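Local coordinates for protein alpha-1,3-glucanase (Bacillus circulans, PDB 5ZRU) that hydrolyses alpha-1,3-glucan, this chain being the catalytic unit of a longer family GH 87 enzyme that may also bind carbohydrate, at residues A[255-261]-A[281-287]; A[193-197]-A[224-228]. Numbering follows the deposited sequence.

Contact 1: A[255-261]-A[281-287]; sequences TNIQFTN and HIYMNSN. With CA (calcium ion), chain L; PE5 (3,6,9,12,15,18,21,24-octaoxahexacosan-1-ol), chain C.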
# COMPACT_ATOMS: atom_id res chain seq x y z
N THR A 255 15.90 5.84 -12.54
CA THR A 255 16.87 5.19 -11.67
C THR A 255 16.19 4.02 -10.96
O THR A 255 15.27 4.24 -10.17
CB THR A 255 17.43 6.17 -10.65
OG1 THR A 255 18.17 7.20 -11.33
CG2 THR A 255 18.35 5.46 -9.67
N ASN A 256 16.66 2.79 -11.23
CA ASN A 256 16.13 1.56 -10.64
C ASN A 256 17.19 0.94 -9.75
O ASN A 256 18.30 0.64 -10.21
CB ASN A 256 15.72 0.54 -11.70
CG ASN A 256 14.50 0.97 -12.51
OD1 ASN A 256 13.95 2.04 -12.30
ND2 ASN A 256 14.08 0.12 -13.45
N ILE A 257 16.85 0.71 -8.48
CA ILE A 257 17.68 -0.10 -7.59
C ILE A 257 17.03 -1.48 -7.52
O ILE A 257 15.90 -1.62 -7.04
CB ILE A 257 17.82 0.53 -6.20
CG1 ILE A 257 18.60 1.84 -6.26
CG2 ILE A 257 18.54 -0.45 -5.27
CD1 ILE A 257 18.75 2.53 -4.88
N GLN A 258 17.75 -2.49 -7.99
CA GLN A 258 17.24 -3.86 -8.03
C GLN A 258 18.01 -4.69 -7.03
O GLN A 258 19.19 -4.98 -7.23
CB GLN A 258 17.38 -4.45 -9.43
CG GLN A 258 16.93 -5.91 -9.48
CD GLN A 258 15.44 -6.05 -9.25
OE1 GLN A 258 14.64 -5.53 -10.03
NE2 GLN A 258 15.06 -6.74 -8.17
N PHE A 259 17.36 -5.07 -5.93
CA PHE A 259 17.97 -6.02 -5.01
C PHE A 259 17.85 -7.42 -5.60
O PHE A 259 16.78 -7.82 -6.06
CB PHE A 259 17.32 -5.94 -3.63
CG PHE A 259 17.63 -4.66 -2.91
CD1 PHE A 259 18.80 -4.53 -2.17
CD2 PHE A 259 16.78 -3.56 -3.00
CE1 PHE A 259 19.11 -3.36 -1.53
CE2 PHE A 259 17.08 -2.37 -2.35
CZ PHE A 259 18.23 -2.27 -1.61
N THR A 260 18.97 -8.16 -5.62
CA THR A 260 19.03 -9.43 -6.32
C THR A 260 19.02 -10.64 -5.40
O THR A 260 18.92 -11.77 -5.90
CB THR A 260 20.28 -9.50 -7.20
OG1 THR A 260 21.45 -9.35 -6.39
CG2 THR A 260 20.25 -8.40 -8.26
N ASN A 261 19.13 -10.45 -4.09
CA ASN A 261 19.30 -11.56 -3.16
C ASN A 261 17.94 -11.95 -2.58
O ASN A 261 17.28 -11.10 -1.97
CB ASN A 261 20.27 -11.16 -2.05
CG ASN A 261 20.79 -12.36 -1.26
OD1 ASN A 261 20.08 -13.33 -1.03
ND2 ASN A 261 22.04 -12.26 -0.81
N HIS A 281 13.56 10.13 -5.51
CA HIS A 281 13.63 10.06 -6.97
C HIS A 281 14.27 8.77 -7.45
O HIS A 281 15.11 8.76 -8.36
CB HIS A 281 14.32 11.30 -7.54
CG HIS A 281 13.44 12.51 -7.50
ND1 HIS A 281 12.23 12.56 -8.16
CD2 HIS A 281 13.56 13.68 -6.83
CE1 HIS A 281 11.65 13.72 -7.93
NE2 HIS A 281 12.44 14.42 -7.12
N ILE A 282 13.83 7.66 -6.86
CA ILE A 282 14.38 6.34 -7.12
C ILE A 282 13.23 5.35 -7.13
O ILE A 282 12.30 5.46 -6.33
CB ILE A 282 15.42 5.97 -6.04
CG1 ILE A 282 16.70 6.78 -6.26
CG2 ILE A 282 15.72 4.48 -6.01
CD1 ILE A 282 17.54 6.93 -5.03
N TYR A 283 13.29 4.40 -8.06
CA TYR A 283 12.47 3.19 -8.01
C TYR A 283 13.28 2.06 -7.39
O TYR A 283 14.46 1.89 -7.71
CB TYR A 283 11.99 2.79 -9.41
CG TYR A 283 11.40 1.41 -9.47
CD1 TYR A 283 10.07 1.19 -9.12
CD2 TYR A 283 12.17 0.32 -9.88
CE1 TYR A 283 9.53 -0.09 -9.17
CE2 TYR A 283 11.63 -0.96 -9.91
CZ TYR A 283 10.31 -1.16 -9.57
OH TYR A 283 9.77 -2.43 -9.61
N MET A 284 12.66 1.27 -6.50
CA MET A 284 13.34 0.13 -5.89
C MET A 284 12.48 -1.12 -6.00
O MET A 284 11.26 -1.06 -5.82
CB MET A 284 13.66 0.36 -4.40
CG MET A 284 14.48 1.60 -4.10
SD MET A 284 15.48 1.36 -2.61
CE MET A 284 14.25 0.72 -1.46
N ASN A 285 13.13 -2.25 -6.23
CA ASN A 285 12.49 -3.55 -6.34
C ASN A 285 13.31 -4.57 -5.58
O ASN A 285 14.53 -4.42 -5.43
CB ASN A 285 12.35 -3.95 -7.81
CG ASN A 285 11.55 -5.22 -8.00
OD1 ASN A 285 10.60 -5.47 -7.27
ND2 ASN A 285 11.94 -6.03 -8.98
N SER A 286 12.65 -5.61 -5.09
CA SER A 286 13.29 -6.68 -4.33
C SER A 286 13.56 -7.90 -5.20
O SER A 286 13.23 -7.95 -6.38
CB SER A 286 12.39 -7.11 -3.17
OG SER A 286 11.37 -7.94 -3.71
N ASN A 287 14.14 -8.93 -4.58
CA ASN A 287 14.04 -10.30 -5.08
C ASN A 287 13.33 -11.18 -4.05
O ASN A 287 13.71 -12.33 -3.80
CB ASN A 287 15.41 -10.89 -5.43
CG ASN A 287 15.28 -12.14 -6.28
OD1 ASN A 287 14.23 -12.37 -6.88
ND2 ASN A 287 16.35 -12.94 -6.34
CA CA L . 12.29 16.51 -6.55
C48 PE5 C . 15.94 -10.05 -9.94
C50 PE5 C . 14.52 -10.38 -9.44
O1 PE5 C . 13.97 -11.42 -10.19
C1 PE5 C . 12.70 -11.85 -9.78
C2 PE5 C . 12.11 -12.85 -10.78
O2 PE5 C . 11.88 -12.21 -12.00
C3 PE5 C . 11.48 -13.03 -13.06
C4 PE5 C . 11.34 -12.20 -14.34
O3 PE5 C . 10.44 -11.14 -14.13
C5 PE5 C . 10.14 -10.34 -15.24
C6 PE5 C . 10.25 -8.85 -14.88
O4 PE5 C . 9.05 -8.34 -14.38
C7 PE5 C . 9.16 -7.44 -13.30
C8 PE5 C . 10.14 -6.31 -13.64
O5 PE5 C . 10.51 -5.65 -12.48
C9 PE5 C . 11.59 -4.77 -12.62
C10 PE5 C . 11.06 -3.34 -12.60
O6 PE5 C . 11.51 -2.67 -13.74
C11 PE5 C . 10.75 -1.55 -14.08
C12 PE5 C . 11.13 -1.07 -15.48
O7 PE5 C . 11.64 0.22 -15.34
C13 PE5 C . 11.26 1.12 -16.34
C14 PE5 C . 12.33 2.21 -16.43
O8 PE5 C . 13.57 1.62 -16.19
C15 PE5 C . 14.67 2.50 -16.17
C16 PE5 C . 15.63 2.14 -17.30
O52 PE5 C . 16.78 1.51 -16.81
O HOH W 1 10.56 17.12 -5.30
O HOH W 2 14.13 16.90 -5.10
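Strands 255-259 and 282-285 run parallel, 20° apart with axes 4.6 Å apart at closest approach, as neighbouring rungs of the parallel beta-helix expected of the pectate-lyase-like clan. The hydrogen bonds alternate between the strands, each strand using every second residue, as a parallel pair does: Y283 N to T255 O (2.9 Å), I257 N to Y283 O (2.8 Å), N285 N to I257 O (3.0 Å) and F259 N to N285 O (2.9 Å). Side chains alternate along each strand, and the in-register pairing puts I257 with M284 on one face and N256 with Y283 and Q258 with N285 on the other. On the first, I257 CD1 meets I282 CG2 at 3.8 Å and I257 CB lies 4.1 Å from M284 CG. M284 SD, at the edge of the F259 ring and 4.1 Å from CE2, makes a Met-aromatic contact; both side chains also reach I269 on strand 269-273, so flexible and aromatic apolar groups fill the interior of the coil. On the second, N285 ND2 donates to Q258 OE1 (2.9 Å), an amide pair bridging the rungs, while N285 OD1 pairs with H318 and Y283 OH with E317. A bound polyether, PE5, lies along this polar face. Beyond the strands, N287 ND2 donates to T260 O at 2.9 Å. At the other end, H281 NE2 binds a calcium ion at 2.2 Å, together with two waters.

Contact 2: A[193-197]-A[224-228]; sequences GAVAN and AGTFH. With CA (calcium ion), chain H; PE5 (3,6,9,12,15,18,21,24-octaoxahexacosan-1-ol), chain C.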
# COMPACT_ATOMS: atom_id res chain seq x y z
N GLY A 193 32.68 3.21 -9.24
CA GLY A 193 32.71 1.95 -9.95
C GLY A 193 31.36 1.37 -10.30
O GLY A 193 31.32 0.36 -11.01
N ALA A 194 30.26 1.96 -9.82
CA ALA A 194 28.95 1.45 -10.21
C ALA A 194 28.75 1.64 -11.70
O ALA A 194 29.15 2.66 -12.27
CB ALA A 194 27.84 2.14 -9.44
N VAL A 195 28.12 0.66 -12.34
CA VAL A 195 27.80 0.72 -13.77
C VAL A 195 26.33 0.37 -13.94
O VAL A 195 25.89 -0.68 -13.46
CB VAL A 195 28.70 -0.22 -14.60
CG1 VAL A 195 28.31 -0.16 -16.07
CG2 VAL A 195 30.17 0.12 -14.42
N ALA A 196 25.59 1.23 -14.62
CA ALA A 196 24.18 0.95 -14.89
C ALA A 196 24.03 -0.12 -15.97
O ALA A 196 24.83 -0.22 -16.90
CB ALA A 196 23.46 2.22 -15.33
N ASN A 197 22.99 -0.95 -15.82
CA ASN A 197 22.44 -1.77 -16.90
C ASN A 197 23.35 -2.90 -17.36
O ASN A 197 23.17 -3.43 -18.46
CB ASN A 197 22.06 -0.90 -18.12
CG ASN A 197 21.09 0.22 -17.76
OD1 ASN A 197 20.29 0.09 -16.84
ND2 ASN A 197 21.15 1.32 -18.50
N ALA A 224 20.71 7.86 -13.99
CA ALA A 224 19.74 7.00 -14.65
C ALA A 224 20.33 5.63 -14.92
O ALA A 224 21.52 5.49 -15.23
CB ALA A 224 19.28 7.63 -15.97
N GLY A 225 19.49 4.61 -14.82
CA GLY A 225 19.88 3.24 -15.11
C GLY A 225 19.48 2.30 -13.99
O GLY A 225 18.99 2.70 -12.93
N THR A 226 19.70 1.02 -14.25
CA THR A 226 19.43 -0.03 -13.28
C THR A 226 20.73 -0.44 -12.59
O THR A 226 21.70 -0.80 -13.26
CB THR A 226 18.78 -1.24 -13.93
OG1 THR A 226 17.51 -0.87 -14.48
CG2 THR A 226 18.57 -2.36 -12.90
N PHE A 227 20.73 -0.38 -11.26
CA PHE A 227 21.85 -0.80 -10.44
C PHE A 227 21.43 -2.00 -9.61
O PHE A 227 20.29 -2.06 -9.13
CB PHE A 227 22.31 0.35 -9.56
CG PHE A 227 22.79 1.52 -10.36
CD1 PHE A 227 24.12 1.63 -10.73
CD2 PHE A 227 21.88 2.48 -10.80
CE1 PHE A 227 24.55 2.71 -11.48
CE2 PHE A 227 22.30 3.55 -11.56
CZ PHE A 227 23.64 3.67 -11.90
N HIS A 228 22.34 -2.95 -9.44
CA HIS A 228 22.03 -4.23 -8.82
C HIS A 228 22.76 -4.33 -7.49
O HIS A 228 23.99 -4.18 -7.43
CB HIS A 228 22.41 -5.39 -9.74
CG HIS A 228 21.56 -5.48 -10.97
ND1 HIS A 228 21.86 -4.81 -12.14
CD2 HIS A 228 20.40 -6.14 -11.21
CE1 HIS A 228 20.94 -5.06 -13.04
NE2 HIS A 228 20.04 -5.87 -12.51
CA CA H . 25.98 -2.72 -12.28
C48 PE5 C . 15.94 -10.05 -9.94
C50 PE5 C . 14.52 -10.38 -9.44
O1 PE5 C . 13.97 -11.42 -10.19
C1 PE5 C . 12.70 -11.85 -9.78
C2 PE5 C . 12.11 -12.85 -10.78
O2 PE5 C . 11.88 -12.21 -12.00
C3 PE5 C . 11.48 -13.03 -13.06
C4 PE5 C . 11.34 -12.20 -14.34
O3 PE5 C . 10.44 -11.14 -14.13
C5 PE5 C . 10.14 -10.34 -15.24
C6 PE5 C . 10.25 -8.85 -14.88
O4 PE5 C . 9.05 -8.34 -14.38
C7 PE5 C . 9.16 -7.44 -13.30
C8 PE5 C . 10.14 -6.31 -13.64
O5 PE5 C . 10.51 -5.65 -12.48
C9 PE5 C . 11.59 -4.77 -12.62
C10 PE5 C . 11.06 -3.34 -12.60
O6 PE5 C . 11.51 -2.67 -13.74
C11 PE5 C . 10.75 -1.55 -14.08
C12 PE5 C . 11.13 -1.07 -15.48
O7 PE5 C . 11.64 0.22 -15.34
C13 PE5 C . 11.26 1.12 -16.34
C14 PE5 C . 12.33 2.21 -16.43
O8 PE5 C . 13.57 1.62 -16.19
C15 PE5 C . 14.67 2.50 -16.17
C16 PE5 C . 15.63 2.14 -17.30
O52 PE5 C . 16.78 1.51 -16.81
O HOH W 3 23.56 -2.97 -13.02
O HOH W 4 28.43 -2.92 -12.51
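The contact forms part of a calcium site near the start of the beta-helix, where loop 193-197, which supplies one ligand, packs on strand 225-228. V195 O binds the ion at 2.4 Å, alongside two waters and D198, Q200 and D202. N197 holds T226 by two bonds: its backbone N donates to T226 O (2.9 Å), and T226 N donates to its side-chain OD1 (2.8 Å). An asparagine suits this spot, since it tolerates the positive phi of 69° and its short amide reaches the strand. G225 must lack a side chain, for a CB would lie 2.3 Å from A196 CB. A196 sets its CA over one face of the F227 ring, with CB 3.7 Å from CZ, and A194 CB lies 3.9 Å from CE1; small alanines let the loop sit this close. Water 3, a calcium ligand, donates to T226 O (2.9 Å) and lies 2.7 Å from H228 ND1. Metal, water and backbone bonds thus couple the ion's coordination shell to the strand's outer edge.

In the fold
Both contacts belong to the same parallel sheet, since strand 225-229 pairs directly with strand 255-259; their centres lie about 11 Å apart. The backbone of F227 bonds to N256 and Q258, whereas that of T226 faces the loop 193-197, so this one strand joins contact 2 to contact 1. Contact 1 is a buried, regular rung-to-rung union, with a backbone ladder, an apolar interior and a polar outer face. Contact 2, farther from the centre of the chain and only partly buried, joins an irregular loop to the strand through fewer bonds, with metal and water alongside. The same PE5 molecule touches both, hydrogen-bonding N256 and, weakly, T226.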